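Local coordinates for phosphatidylinositide phosphatase SAC2 (Homo sapiens, PDB 4XUU), which dephosphorylates phosphatidylinositol 4-phosphate at the inositol 4-position, serves endocytic recycling and forms a homodimer, the present chain being its pleckstrin-homology-like hSac2 domain, at residues G28-I33 with Q133-M138; Y58-Y63 with Q74-E79; K83-P88 with R102-Y107; G112-L117 with E158-K163. All blocks are in the same frame, centred on the assembly; numbering follows the deposited sequence.

Interaction 1. Residues G28-I33 with Q133-M138; sequences GGWALI and QCIAEM
W30, L32, I135 and M138 form the helix-on-strand seam of a pleckstrin-homology-like fold, where helix 129-145 packs against strand 26-34. The two short axes run roughly antiparallel and approach to 10.4 Å, so the gap is bridged mainly by side chains. I135 stands over one face of the W30 indole: its CG1 is 3.6 Å from the centroid of the five-membered ring and only 3° off the ring normal, a CH-pi contact. The opposite face carries the backbone C of G28. A chi1 of -65° puts I135 CG1 on the side of its backbone N, where it lies over the indole, and beyond it I135 CD1 meets L32 CD2 tip to tip at 3.9 Å. The selenium of M138, a selenomethionine, takes the rim instead, with SE 3.9 Å from W30 CZ2 and 79° off the normal of the six-membered ring; this is an edge-on Met-aromatic contact. L51 and L53 of strand 48-54 touch the same group. W30 also meets W30 of a second subunit, and C134 forms a disulfide with C134 of that subunit. The contact is thus apolar and dispersive, and one indole serves both the domain core and the dimer interface.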
loop_
_atom_site.group_PDB
_atom_site.type_symbol
_atom_site.label_atom_id
_atom_site.label_comp_id
_atom_site.label_asym_id
_atom_site.label_seq_id
_atom_site.Cartn_x
_atom_site.Cartn_y
_atom_site.Cartn_z
ATOM N N GLY A 28 13.425 14.639 5.742
ATOM C CA GLY A 28 12.504 14.024 6.684
ATOM C C GLY A 28 13.195 13.387 7.869
ATOM O O GLY A 28 14.406 13.131 7.832
ATOM N N GLY A 29 12.412 13.145 8.920
ATOM C CA GLY A 29 12.895 12.587 10.173
ATOM C C GLY A 29 11.757 11.935 10.933
ATOM O O GLY A 29 10.612 12.395 10.864
ATOM N N TRP A 30 12.061 10.852 11.645
ATOM C CA TRP A 30 11.030 10.075 12.343
ATOM C C TRP A 30 11.526 9.552 13.685
ATOM O O TRP A 30 12.679 9.131 13.814
ATOM C CB TRP A 30 10.564 8.893 11.479
ATOM C CG TRP A 30 10.135 9.284 10.100
ATOM C CD1 TRP A 30 8.863 9.552 9.686
ATOM C CD2 TRP A 30 10.976 9.454 8.950
ATOM N NE1 TRP A 30 8.861 9.879 8.351
ATOM C CE2 TRP A 30 10.143 9.828 7.876
ATOM C CE3 TRP A 30 12.356 9.326 8.727
ATOM C CZ2 TRP A 30 10.640 10.081 6.596
ATOM C CZ3 TRP A 30 12.855 9.578 7.454
ATOM C CH2 TRP A 30 11.997 9.950 6.404
ATOM N N ALA A 31 10.650 9.586 14.680
ATOM C CA ALA A 31 10.918 8.969 15.970
ATOM C C ALA A 31 10.537 7.503 15.882
ATOM O O ALA A 31 9.424 7.174 15.467
ATOM C CB ALA A 31 10.126 9.657 17.067
ATOM N N LEU A 32 11.465 6.626 16.256
ATOM C CA LEU A 32 11.234 5.184 16.196
ATOM C C LEU A 32 11.752 4.460 17.441
ATOM O O LEU A 32 12.268 5.083 18.373
ATOM C CB LEU A 32 11.851 4.583 14.922
ATOM C CG LEU A 32 11.403 5.116 13.549
ATOM C CD1 LEU A 32 12.359 4.669 12.461
ATOM C CD2 LEU A 32 9.971 4.708 13.205
ATOM N N ILE A 33 11.589 3.140 17.447
ATOM C CA ILE A 33 12.027 2.288 18.541
ATOM C C ILE A 33 12.840 1.135 17.967
ATOM O O ILE A 33 12.501 0.603 16.913
ATOM C CB ILE A 33 10.814 1.753 19.349
ATOM C CG1 ILE A 33 10.076 2.910 20.032
ATOM C CG2 ILE A 33 11.244 0.710 20.391
ATOM C CD1 ILE A 33 8.684 2.552 20.517
ATOM N N GLN A 133 6.211 1.398 5.808
ATOM C CA GLN A 133 6.186 1.389 4.343
ATOM C C GLN A 133 6.408 2.804 3.805
ATOM O O GLN A 133 7.100 2.995 2.805
ATOM C CB GLN A 133 4.874 0.789 3.816
ATOM C CG GLN A 133 4.795 0.619 2.289
ATOM C CD GLN A 133 5.820 -0.368 1.717
ATOM O OE1 GLN A 133 6.070 -1.436 2.285
ATOM N NE2 GLN A 133 6.406 -0.013 0.575
ATOM N N CYS A 134 5.838 3.786 4.499
ATOM C CA CYS A 134 5.991 5.197 4.156
ATOM C C CYS A 134 7.428 5.677 4.271
ATOM O O CYS A 134 7.938 6.334 3.357
ATOM C CB CYS A 134 5.070 6.058 5.021
ATOM S SG CYS A 134 3.352 5.949 4.484
ATOM N N ILE A 135 8.074 5.344 5.387
ATOM C CA ILE A 135 9.470 5.717 5.612
ATOM C C ILE A 135 10.387 5.085 4.550
ATOM O O ILE A 135 11.212 5.776 3.953
ATOM C CB ILE A 135 9.942 5.362 7.057
ATOM C CG1 ILE A 135 9.164 6.193 8.090
ATOM C CG2 ILE A 135 11.447 5.576 7.209
ATOM C CD1 ILE A 135 9.288 5.686 9.516
ATOM N N ALA A 136 10.211 3.783 4.311
ATOM C CA ALA A 136 10.967 3.049 3.291
ATOM C C ALA A 136 10.810 3.679 1.915
ATOM O O ALA A 136 11.771 3.774 1.153
ATOM C CB ALA A 136 10.543 1.588 3.258
ATOM N N GLU A 137 9.594 4.119 1.611
ATOM C CA GLU A 137 9.323 4.776 0.343
ATOM C C GLU A 137 10.086 6.090 0.170
ATOM O O GLU A 137 10.596 6.359 -0.915
ATOM C CB GLU A 137 7.817 4.920 0.109
ATOM C CG GLU A 137 7.248 3.668 -0.544
ATOM C CD GLU A 137 5.740 3.553 -0.478
ATOM O OE1 GLU A 137 5.258 2.401 -0.390
ATOM O OE2 GLU A 137 5.031 4.587 -0.529
HETATM N N MSE A 138 10.205 6.885 1.232
HETATM C CA MSE A 138 10.977 8.119 1.132
HETATM C C MSE A 138 12.479 7.867 1.007
HETATM O O MSE A 138 13.169 8.583 0.287
HETATM C CB MSE A 138 10.677 9.103 2.262
HETATM C CG MSE A 138 10.978 10.536 1.815
HETATM SE SE MSE A 138 10.887 11.895 3.190
HETATM C CE MSE A 138 8.941 12.039 3.289
#

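Interaction 2. Residues Y58-Y63 with Q74-E79; sequences YYVAYY and QRLSLE
Y58 lies across L76, whereas Y59 lies alongside R75 on the other face of this antiparallel hairpin. The Y58 CG sits between its backbone N and carbonyl carbon (chi1 68°), and the ring crosses the L76 side chain obliquely. L76 CB is 3.9 Å from the Y58 ring centroid and 28° off the normal, which makes a CH-pi contact over the face. Further along the ring, L76 CD1 approaches Y58 OH to 3.5 Å, while L78 CD2 touches Y58 CD1 at 4.0 Å. V60 CG2 adds a looser contact, 4.3 Å from L76 CD1, and L103 and Y105 of strand 99-107 pack on the same side.

On the opposite face the extended R75 chain and the Y59 ring point the same way, R75 CG lying 3.3 Å from Y59 CE2, but the ring and guanidinium planes stand 77° apart. R75 NE meets Y59 OH at 3.2 Å in a weak, bent hydrogen bond. The stronger partner of both is E24, which forms a salt bridge with R75 NH2 and a hydrogen bond with Y59 OH.

The register is fixed by hydrogen-bonded pairs on either side of the Y59-R75 pair: Y58 N reaches L76 O at 2.9 Å, and V60 N reaches Q74 O at 3.0 Å. Y58, V60 and L76 thus pack through carbon, with Q74 bringing to the same face an amide whose NE2 is satisfied by E166 O and Y105 OH; on the Y59 and R75 side the E24 carboxylate probably offsets the arginine charge and holds phenol and guanidinium together.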
loop_
_atom_site.group_PDB
_atom_site.type_symbol
_atom_site.label_atom_id
_atom_site.label_comp_id
_atom_site.label_asym_id
_atom_site.label_seq_id
_atom_site.Cartn_x
_atom_site.Cartn_y
_atom_site.Cartn_z
ATOM N N TYR A 58 21.468 9.166 5.481
ATOM C CA TYR A 58 20.523 9.009 6.573
ATOM C C TYR A 58 21.288 8.886 7.882
ATOM O O TYR A 58 22.458 8.484 7.891
ATOM C CB TYR A 58 19.563 7.834 6.340
ATOM C CG TYR A 58 20.186 6.459 6.381
ATOM C CD1 TYR A 58 21.035 6.026 5.356
ATOM C CD2 TYR A 58 19.912 5.582 7.433
ATOM C CE1 TYR A 58 21.605 4.756 5.384
ATOM C CE2 TYR A 58 20.472 4.308 7.470
ATOM C CZ TYR A 58 21.322 3.906 6.441
ATOM O OH TYR A 58 21.891 2.657 6.465
ATOM N N TYR A 59 20.629 9.269 8.972
ATOM C CA TYR A 59 21.258 9.372 10.283
ATOM C C TYR A 59 20.476 8.544 11.285
ATOM O O TYR A 59 19.248 8.669 11.374
ATOM C CB TYR A 59 21.295 10.833 10.739
ATOM C CG TYR A 59 22.090 11.740 9.825
ATOM C CD1 TYR A 59 21.577 12.157 8.592
ATOM C CD2 TYR A 59 23.353 12.178 10.192
ATOM C CE1 TYR A 59 22.314 12.977 7.748
ATOM C CE2 TYR A 59 24.090 13.007 9.367
ATOM C CZ TYR A 59 23.575 13.401 8.146
ATOM O OH TYR A 59 24.330 14.217 7.334
ATOM N N VAL A 60 21.182 7.691 12.023
ATOM C CA VAL A 60 20.552 6.859 13.041
ATOM C C VAL A 60 21.167 7.134 14.407
ATOM O O VAL A 60 22.375 6.977 14.602
ATOM C CB VAL A 60 20.644 5.351 12.709
ATOM C CG1 VAL A 60 19.792 4.546 13.675
ATOM C CG2 VAL A 60 20.213 5.075 11.269
ATOM N N ALA A 61 20.319 7.548 15.345
ATOM C CA ALA A 61 20.746 7.856 16.702
ATOM C C ALA A 61 19.951 7.044 17.717
ATOM O O ALA A 61 18.723 7.136 17.765
ATOM C CB ALA A 61 20.601 9.342 16.977
ATOM N N TYR A 62 20.654 6.243 18.514
ATOM C CA TYR A 62 20.035 5.494 19.609
ATOM C C TYR A 62 20.134 6.289 20.910
ATOM O O TYR A 62 21.179 6.865 21.214
ATOM C CB TYR A 62 20.694 4.120 19.777
ATOM C CG TYR A 62 20.389 3.124 18.674
ATOM C CD1 TYR A 62 20.977 3.249 17.415
ATOM C CD2 TYR A 62 19.523 2.048 18.891
ATOM C CE1 TYR A 62 20.707 2.339 16.400
ATOM C CE2 TYR A 62 19.246 1.125 17.879
ATOM C CZ TYR A 62 19.843 1.283 16.635
ATOM O OH TYR A 62 19.588 0.394 15.617
ATOM N N TYR A 63 19.045 6.323 21.672
ATOM C CA TYR A 63 19.009 7.054 22.938
ATOM C C TYR A 63 19.150 6.120 24.133
ATOM O O TYR A 63 18.670 4.986 24.105
ATOM C CB TYR A 63 17.709 7.852 23.060
ATOM C CG TYR A 63 17.674 9.112 22.232
ATOM C CD1 TYR A 63 17.281 9.083 20.893
ATOM C CD2 TYR A 63 18.032 10.336 22.785
ATOM C CE1 TYR A 63 17.251 10.243 20.129
ATOM C CE2 TYR A 63 18.004 11.502 22.029
ATOM C CZ TYR A 63 17.615 11.448 20.702
ATOM O OH TYR A 63 17.586 12.601 19.952
ATOM N N GLN A 74 25.309 7.501 14.001
ATOM C CA GLN A 74 25.859 7.102 12.712
ATOM C C GLN A 74 25.327 7.982 11.590
ATOM O O GLN A 74 24.118 8.130 11.439
ATOM C CB GLN A 74 25.503 5.646 12.398
ATOM C CG GLN A 74 26.221 4.582 13.231
ATOM C CD GLN A 74 25.850 3.172 12.804
ATOM O OE1 GLN A 74 24.688 2.878 12.558
ATOM N NE2 GLN A 74 26.838 2.297 12.710
ATOM N N ARG A 75 26.229 8.577 10.817
ATOM C CA ARG A 75 25.859 9.121 9.520
ATOM C C ARG A 75 26.216 8.066 8.498
ATOM O O ARG A 75 27.328 7.530 8.502
ATOM C CB ARG A 75 26.591 10.423 9.204
ATOM C CG ARG A 75 26.198 11.020 7.852
ATOM C CD ARG A 75 27.094 12.179 7.464
ATOM N NE ARG A 75 26.839 12.638 6.101
ATOM C CZ ARG A 75 27.379 12.105 5.005
ATOM N NH1 ARG A 75 28.212 11.075 5.091
ATOM N NH2 ARG A 75 27.077 12.601 3.817
ATOM N N LEU A 76 25.263 7.758 7.633
ATOM C CA LEU A 76 25.438 6.697 6.658
ATOM C C LEU A 76 25.040 7.216 5.291
ATOM O O LEU A 76 23.912 7.682 5.094
ATOM C CB LEU A 76 24.589 5.481 7.047
ATOM C CG LEU A 76 24.930 4.786 8.375
ATOM C CD1 LEU A 76 23.711 4.128 9.013
ATOM C CD2 LEU A 76 26.065 3.781 8.183
ATOM N N SER A 77 25.979 7.155 4.352
ATOM C CA SER A 77 25.715 7.557 2.979
ATOM C C SER A 77 24.618 6.678 2.399
ATOM O O SER A 77 24.528 5.491 2.730
ATOM C CB SER A 77 26.982 7.437 2.137
ATOM O OG SER A 77 26.731 7.815 0.794
ATOM N N LEU A 78 23.780 7.263 1.546
ATOM C CA LEU A 78 22.699 6.514 0.913
ATOM C C LEU A 78 23.209 5.469 -0.082
ATOM O O LEU A 78 22.531 4.473 -0.334
ATOM C CB LEU A 78 21.675 7.452 0.267
ATOM C CG LEU A 78 20.698 8.174 1.212
ATOM C CD1 LEU A 78 19.982 9.292 0.477
ATOM C CD2 LEU A 78 19.687 7.223 1.833
ATOM N N GLU A 79 24.403 5.691 -0.636
ATOM C CA GLU A 79 25.041 4.704 -1.511
ATOM C C GLU A 79 25.194 3.347 -0.834
ATOM O O GLU A 79 25.115 2.308 -1.493
ATOM C CB GLU A 79 26.420 5.174 -1.975
ATOM C CG GLU A 79 26.417 6.017 -3.235
ATOM C CD GLU A 79 26.576 7.499 -2.948
ATOM O OE1 GLU A 79 25.983 7.991 -1.960
ATOM O OE2 GLU A 79 27.299 8.173 -3.713
#

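Interaction 3. Residues K83-P88 with R102-Y107; sequences KIEIGP and RLHYRY
H104 donates from NE2 to E85 OE1 over 2.8 Å, with an N-H...O angle of 153°, and this His-carboxylate bond is the polar centre of the hairpin contact. E85 OE1 lies near the imidazole plane, but the donor reaches OE1 from above the carboxylate plane, 71° out of it, and the two flat groups stand almost perpendicular. K83 completes the first shell. Its CG sits between the backbone N and the carbonyl carbon (chi1 58°) and its chain continues extended, bringing CE over the centre of the imidazole face, 3.9 Å from the ring centroid, in a CH-pi contact. Beyond it, K83 NZ and E85 OE2 form a long salt bridge.

The backbone sets these groups on one face. E85 N reaches R102 O at 3.0 Å and R102 N reaches E85 O at 2.8 Å, while the adjoining non-hydrogen-bonded pair brings I84 CA within 3.3 Å of R102 O. On the other face I84 and L103 point the same way, with I84 CG1 3.7 Å from L103 CD2, both against L139 of helix 129-145. R102 turns its guanidinium elsewhere, to D36, T116 and the backbone O of E158, and the F114 ring meets that of H104.

An alanine in place of H104 would leave E85 OE1 without its imidazole donor and would probably open a gap beneath K83 CE. The nearby carboxylate is likely to favour the protonated imidazole, with the K83 ammonium working against it, so the charges would partly offset one another, on the face opposite the apolar I84 and L103.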
loop_
_atom_site.group_PDB
_atom_site.type_symbol
_atom_site.label_atom_id
_atom_site.label_comp_id
_atom_site.label_asym_id
_atom_site.label_seq_id
_atom_site.Cartn_x
_atom_site.Cartn_y
_atom_site.Cartn_z
ATOM N N LYS A 83 19.343 -2.430 0.976
ATOM C CA LYS A 83 17.957 -2.860 0.819
ATOM C C LYS A 83 17.169 -2.632 2.102
ATOM O O LYS A 83 17.752 -2.424 3.168
ATOM C CB LYS A 83 17.888 -4.339 0.413
ATOM C CG LYS A 83 18.560 -5.293 1.387
ATOM C CD LYS A 83 18.439 -6.735 0.943
ATOM C CE LYS A 83 19.014 -7.662 2.000
ATOM N NZ LYS A 83 18.784 -9.096 1.681
ATOM N N ILE A 84 15.843 -2.662 1.987
ATOM C CA ILE A 84 14.959 -2.588 3.142
ATOM C C ILE A 84 14.039 -3.806 3.182
ATOM O O ILE A 84 13.441 -4.177 2.172
ATOM C CB ILE A 84 14.111 -1.284 3.141
ATOM C CG1 ILE A 84 15.017 -0.047 3.139
ATOM C CG2 ILE A 84 13.175 -1.251 4.342
ATOM C CD1 ILE A 84 14.292 1.258 2.911
ATOM N N GLU A 85 13.931 -4.421 4.356
ATOM C CA GLU A 85 12.995 -5.522 4.562
ATOM C C GLU A 85 11.908 -5.113 5.545
ATOM O O GLU A 85 12.205 -4.506 6.573
ATOM C CB GLU A 85 13.725 -6.750 5.092
ATOM C CG GLU A 85 14.751 -7.334 4.145
ATOM C CD GLU A 85 15.435 -8.546 4.728
ATOM O OE1 GLU A 85 15.778 -8.521 5.931
ATOM O OE2 GLU A 85 15.629 -9.532 3.984
ATOM N N ILE A 86 10.656 -5.430 5.224
ATOM C CA ILE A 86 9.534 -5.142 6.120
ATOM C C ILE A 86 8.677 -6.385 6.373
ATOM O O ILE A 86 8.048 -6.925 5.456
ATOM C CB ILE A 86 8.646 -3.974 5.607
ATOM C CG1 ILE A 86 9.441 -2.663 5.580
ATOM C CG2 ILE A 86 7.404 -3.814 6.486
ATOM C CD1 ILE A 86 8.717 -1.496 4.931
ATOM N N GLY A 87 8.652 -6.828 7.624
ATOM C CA GLY A 87 7.858 -7.987 8.003
ATOM C C GLY A 87 7.647 -8.102 9.497
ATOM O O GLY A 87 8.087 -7.234 10.252
ATOM N N PRO A 88 6.970 -9.180 9.934
ATOM C CA PRO A 88 6.731 -9.422 11.356
ATOM C C PRO A 88 8.032 -9.507 12.150
ATOM O O PRO A 88 9.024 -10.053 11.658
ATOM C CB PRO A 88 6.013 -10.775 11.364
ATOM C CG PRO A 88 5.401 -10.883 10.019
ATOM C CD PRO A 88 6.376 -10.238 9.096
ATOM N N ARG A 102 13.810 -3.310 8.545
ATOM C CA ARG A 102 15.220 -3.638 8.618
ATOM C C ARG A 102 16.010 -2.949 7.503
ATOM O O ARG A 102 15.768 -3.183 6.319
ATOM C CB ARG A 102 15.386 -5.156 8.565
ATOM C CG ARG A 102 16.779 -5.655 8.839
ATOM C CD ARG A 102 16.738 -7.108 9.244
ATOM N NE ARG A 102 16.487 -7.264 10.673
ATOM C CZ ARG A 102 16.308 -8.433 11.285
ATOM N NH1 ARG A 102 16.335 -9.570 10.597
ATOM N NH2 ARG A 102 16.092 -8.463 12.594
ATOM N N LEU A 103 16.946 -2.095 7.903
ATOM C CA LEU A 103 17.784 -1.334 6.980
ATOM C C LEU A 103 19.169 -1.958 6.896
ATOM O O LEU A 103 19.972 -1.824 7.821
ATOM C CB LEU A 103 17.909 0.125 7.444
ATOM C CG LEU A 103 16.655 0.929 7.814
ATOM C CD1 LEU A 103 17.037 2.265 8.430
ATOM C CD2 LEU A 103 15.760 1.143 6.613
ATOM N N HIS A 104 19.442 -2.645 5.790
ATOM C CA HIS A 104 20.734 -3.299 5.580
ATOM C C HIS A 104 21.728 -2.315 4.974
ATOM O O HIS A 104 21.482 -1.753 3.909
ATOM C CB HIS A 104 20.583 -4.520 4.669
ATOM C CG HIS A 104 19.688 -5.587 5.221
ATOM N ND1 HIS A 104 20.173 -6.734 5.813
ATOM C CD2 HIS A 104 18.339 -5.683 5.266
ATOM C CE1 HIS A 104 19.161 -7.489 6.203
ATOM N NE2 HIS A 104 18.037 -6.875 5.880
ATOM N N TYR A 105 22.849 -2.107 5.653
ATOM C CA TYR A 105 23.865 -1.185 5.159
ATOM C C TYR A 105 25.252 -1.812 5.038
ATOM O O TYR A 105 25.593 -2.763 5.753
ATOM C CB TYR A 105 23.899 0.103 5.994
ATOM C CG TYR A 105 24.440 -0.024 7.406
ATOM C CD1 TYR A 105 23.595 -0.334 8.473
ATOM C CD2 TYR A 105 25.791 0.199 7.678
ATOM C CE1 TYR A 105 24.084 -0.438 9.775
ATOM C CE2 TYR A 105 26.293 0.101 8.974
ATOM C CZ TYR A 105 25.434 -0.217 10.016
ATOM O OH TYR A 105 25.927 -0.319 11.296
ATOM N N ARG A 106 26.037 -1.272 4.112
ATOM C CA ARG A 106 27.396 -1.724 3.886
ATOM C C ARG A 106 28.351 -0.842 4.684
ATOM O O ARG A 106 28.243 0.388 4.661
ATOM C CB ARG A 106 27.725 -1.690 2.394
ATOM C CG ARG A 106 29.003 -2.418 2.026
ATOM C CD ARG A 106 29.137 -2.574 0.522
ATOM N NE ARG A 106 28.370 -3.709 0.011
ATOM C CZ ARG A 106 28.893 -4.896 -0.292
ATOM N NH1 ARG A 106 30.193 -5.120 -0.139
ATOM N NH2 ARG A 106 28.113 -5.866 -0.753
ATOM N N TYR A 107 29.270 -1.483 5.400
ATOM C CA TYR A 107 30.207 -0.789 6.273
ATOM C C TYR A 107 31.610 -1.362 6.100
ATOM O O TYR A 107 31.817 -2.569 6.246
ATOM C CB TYR A 107 29.748 -0.891 7.732
ATOM C CG TYR A 107 30.672 -0.224 8.724
ATOM C CD1 TYR A 107 30.798 1.165 8.765
ATOM C CD2 TYR A 107 31.419 -0.981 9.626
ATOM C CE1 TYR A 107 31.651 1.783 9.677
ATOM C CE2 TYR A 107 32.272 -0.373 10.543
ATOM C CZ TYR A 107 32.383 1.009 10.564
ATOM O OH TYR A 107 33.224 1.619 11.468
#

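Interaction 4. Residues G112-L117 with E158-K163; sequences GYFHTL and EAKASK. Unlike the reference sequence in segment 158-163: A159 (reference Arg), A161 (reference Ser).
F114 has S162 over one face of its ring, with CB 3.7 Å from the centroid and close to the normal, and K160 O at the edge, 3.7 Å from CZ. Y113 receives K163 instead: K163 CB stands over one face, 3.9 Å from the ring centroid and offset toward the rim, and K163 CD lies 3.7 Å from Y113 CZ, the two side chains crossing at about a right angle. S162 OG, anti to its backbone N (chi1 163°), accepts from F114 N at 3.1 Å with a nearly straight N-H...O angle of 170°. The same hydroxyl donates to K163 O, so two bonds grip it. K163 N reaches G112 O at 3.1 Å, and K163 NZ bonds to S111 O. An alanine at F114 would keep the bond from its backbone N but would probably leave S162 CB and the backbone of K160 and A161 without the ring they pack on, and that backbone looser. On the sheet side Y107 packs edge-to-face with Y113. The arrangement is an irregular segment near the C-terminus, closing over the start of strand 110-119 at the surface of the pleckstrin-homology-like sheet.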
loop_
_atom_site.group_PDB
_atom_site.type_symbol
_atom_site.label_atom_id
_atom_site.label_comp_id
_atom_site.label_asym_id
_atom_site.label_seq_id
_atom_site.Cartn_x
_atom_site.Cartn_y
_atom_site.Cartn_z
ATOM N N GLY A 112 26.159 -7.377 6.342
ATOM C CA GLY A 112 25.747 -8.067 7.560
ATOM C C GLY A 112 25.454 -7.082 8.677
ATOM O O GLY A 112 25.308 -7.472 9.839
ATOM N N TYR A 113 25.382 -5.803 8.318
ATOM C CA TYR A 113 25.037 -4.738 9.253
ATOM C C TYR A 113 23.616 -4.260 8.981
ATOM O O TYR A 113 23.268 -3.946 7.833
ATOM C CB TYR A 113 25.993 -3.551 9.101
ATOM C CG TYR A 113 27.433 -3.830 9.451
ATOM C CD1 TYR A 113 27.901 -3.669 10.756
ATOM C CD2 TYR A 113 28.340 -4.229 8.471
ATOM C CE1 TYR A 113 29.234 -3.911 11.078
ATOM C CE2 TYR A 113 29.671 -4.475 8.784
ATOM C CZ TYR A 113 30.108 -4.316 10.086
ATOM O OH TYR A 113 31.426 -4.562 10.389
ATOM N N PHE A 114 22.797 -4.200 10.030
ATOM C CA PHE A 114 21.422 -3.718 9.882
ATOM C C PHE A 114 20.802 -3.120 11.138
ATOM O O PHE A 114 21.108 -3.524 12.258
ATOM C CB PHE A 114 20.496 -4.791 9.272
ATOM C CG PHE A 114 20.531 -6.124 9.973
ATOM C CD1 PHE A 114 19.758 -6.354 11.107
ATOM C CD2 PHE A 114 21.310 -7.165 9.471
ATOM C CE1 PHE A 114 19.774 -7.599 11.747
ATOM C CE2 PHE A 114 21.334 -8.413 10.101
ATOM C CZ PHE A 114 20.566 -8.630 11.241
ATOM N N HIS A 115 19.932 -2.143 10.917
ATOM C CA HIS A 115 19.119 -1.553 11.966
ATOM C C HIS A 115 17.719 -2.113 11.841
ATOM O O HIS A 115 17.171 -2.171 10.745
ATOM C CB HIS A 115 19.065 -0.039 11.811
ATOM C CG HIS A 115 20.403 0.620 11.871
ATOM N ND1 HIS A 115 21.132 0.714 13.038
ATOM C CD2 HIS A 115 21.145 1.223 10.912
ATOM C CE1 HIS A 115 22.267 1.343 12.794
ATOM N NE2 HIS A 115 22.297 1.668 11.513
ATOM N N THR A 116 17.141 -2.528 12.960
ATOM C CA THR A 116 15.780 -3.048 12.953
ATOM C C THR A 116 14.896 -2.161 13.815
ATOM O O THR A 116 15.040 -2.116 15.042
ATOM C CB THR A 116 15.720 -4.512 13.410
ATOM O OG1 THR A 116 16.740 -5.262 12.736
ATOM C CG2 THR A 116 14.364 -5.117 13.086
ATOM N N LEU A 117 13.985 -1.452 13.152
ATOM C CA LEU A 117 13.227 -0.388 13.788
ATOM C C LEU A 117 11.726 -0.597 13.657
ATOM O O LEU A 117 11.264 -1.256 12.728
ATOM C CB LEU A 117 13.632 0.965 13.190
ATOM C CG LEU A 117 15.138 1.232 13.081
ATOM C CD1 LEU A 117 15.431 2.450 12.209
ATOM C CD2 LEU A 117 15.791 1.372 14.458
ATOM N N GLU A 158 14.505 -12.586 9.639
ATOM C CA GLU A 158 15.311 -13.686 10.162
ATOM C C GLU A 158 15.707 -13.471 11.619
ATOM O O GLU A 158 15.949 -12.342 12.048
ATOM C CB GLU A 158 16.552 -13.901 9.290
ATOM C CG GLU A 158 16.227 -14.273 7.844
ATOM C CD GLU A 158 17.428 -14.158 6.920
ATOM O OE1 GLU A 158 17.471 -13.196 6.126
ATOM O OE2 GLU A 158 18.327 -15.026 6.989
ATOM N N ALA A 159 15.774 -14.571 12.363
ATOM C CA ALA A 159 16.069 -14.549 13.795
ATOM C C ALA A 159 17.573 -14.482 14.077
ATOM O O ALA A 159 18.125 -15.324 14.800
ATOM C CB ALA A 159 15.435 -15.767 14.483
ATOM N N LYS A 160 18.226 -13.473 13.505
ATOM C CA LYS A 160 19.657 -13.249 13.710
ATOM C C LYS A 160 19.950 -11.810 14.121
ATOM O O LYS A 160 19.162 -10.904 13.851
ATOM C CB LYS A 160 20.467 -13.637 12.465
ATOM C CG LYS A 160 20.026 -12.973 11.156
ATOM C CD LYS A 160 20.741 -13.583 9.951
ATOM C CE LYS A 160 20.267 -15.011 9.677
ATOM N NZ LYS A 160 21.171 -15.743 8.742
ATOM N N ALA A 161 21.085 -11.619 14.786
ATOM C CA ALA A 161 21.524 -10.296 15.203
ATOM C C ALA A 161 22.438 -9.675 14.153
ATOM O O ALA A 161 23.094 -10.381 13.388
ATOM C CB ALA A 161 22.226 -10.369 16.551
ATOM N N SER A 162 22.462 -8.347 14.116
ATOM C CA SER A 162 23.384 -7.614 13.261
ATOM C C SER A 162 24.798 -7.668 13.823
ATOM O O SER A 162 24.987 -7.890 15.021
ATOM C CB SER A 162 22.939 -6.157 13.140
ATOM O OG SER A 162 23.989 -5.340 12.651
ATOM N N LYS A 163 25.784 -7.467 12.951
ATOM C CA LYS A 163 27.155 -7.204 13.382
ATOM C C LYS A 163 27.142 -5.934 14.231
ATOM O O LYS A 163 26.348 -5.030 13.963
ATOM C CB LYS A 163 28.079 -7.011 12.180
ATOM C CG LYS A 163 28.363 -8.260 11.371
ATOM C CD LYS A 163 29.451 -7.990 10.340
ATOM C CE LYS A 163 29.871 -9.258 9.609
ATOM N NZ LYS A 163 28.842 -9.712 8.633
#

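In the fold
Interactions 1, 2 and 3 are mainly buried, whereas interaction 4 lies at the surface, its centre about 13 Å from the centre of the chain. All four reach the same sheet. Interactions 2 and 3 are hairpins built on backbone hydrogen bonds; interaction 1 sets a helix on that sheet with apolar packing alone, and interaction 4 fastens a loop through a serine hydroxyl and two aromatic rings. The centres of interactions 3 and 4 are about 8 Å apart, because strands 99-107 and 110-119 pair directly. Interaction 1 touches interaction 3 where A136 packs on I84 and I86. Q74 and Y62 link interaction 2 to Y105 and H115. Interaction 1 also touches a second subunit, through W30, M138 and C134.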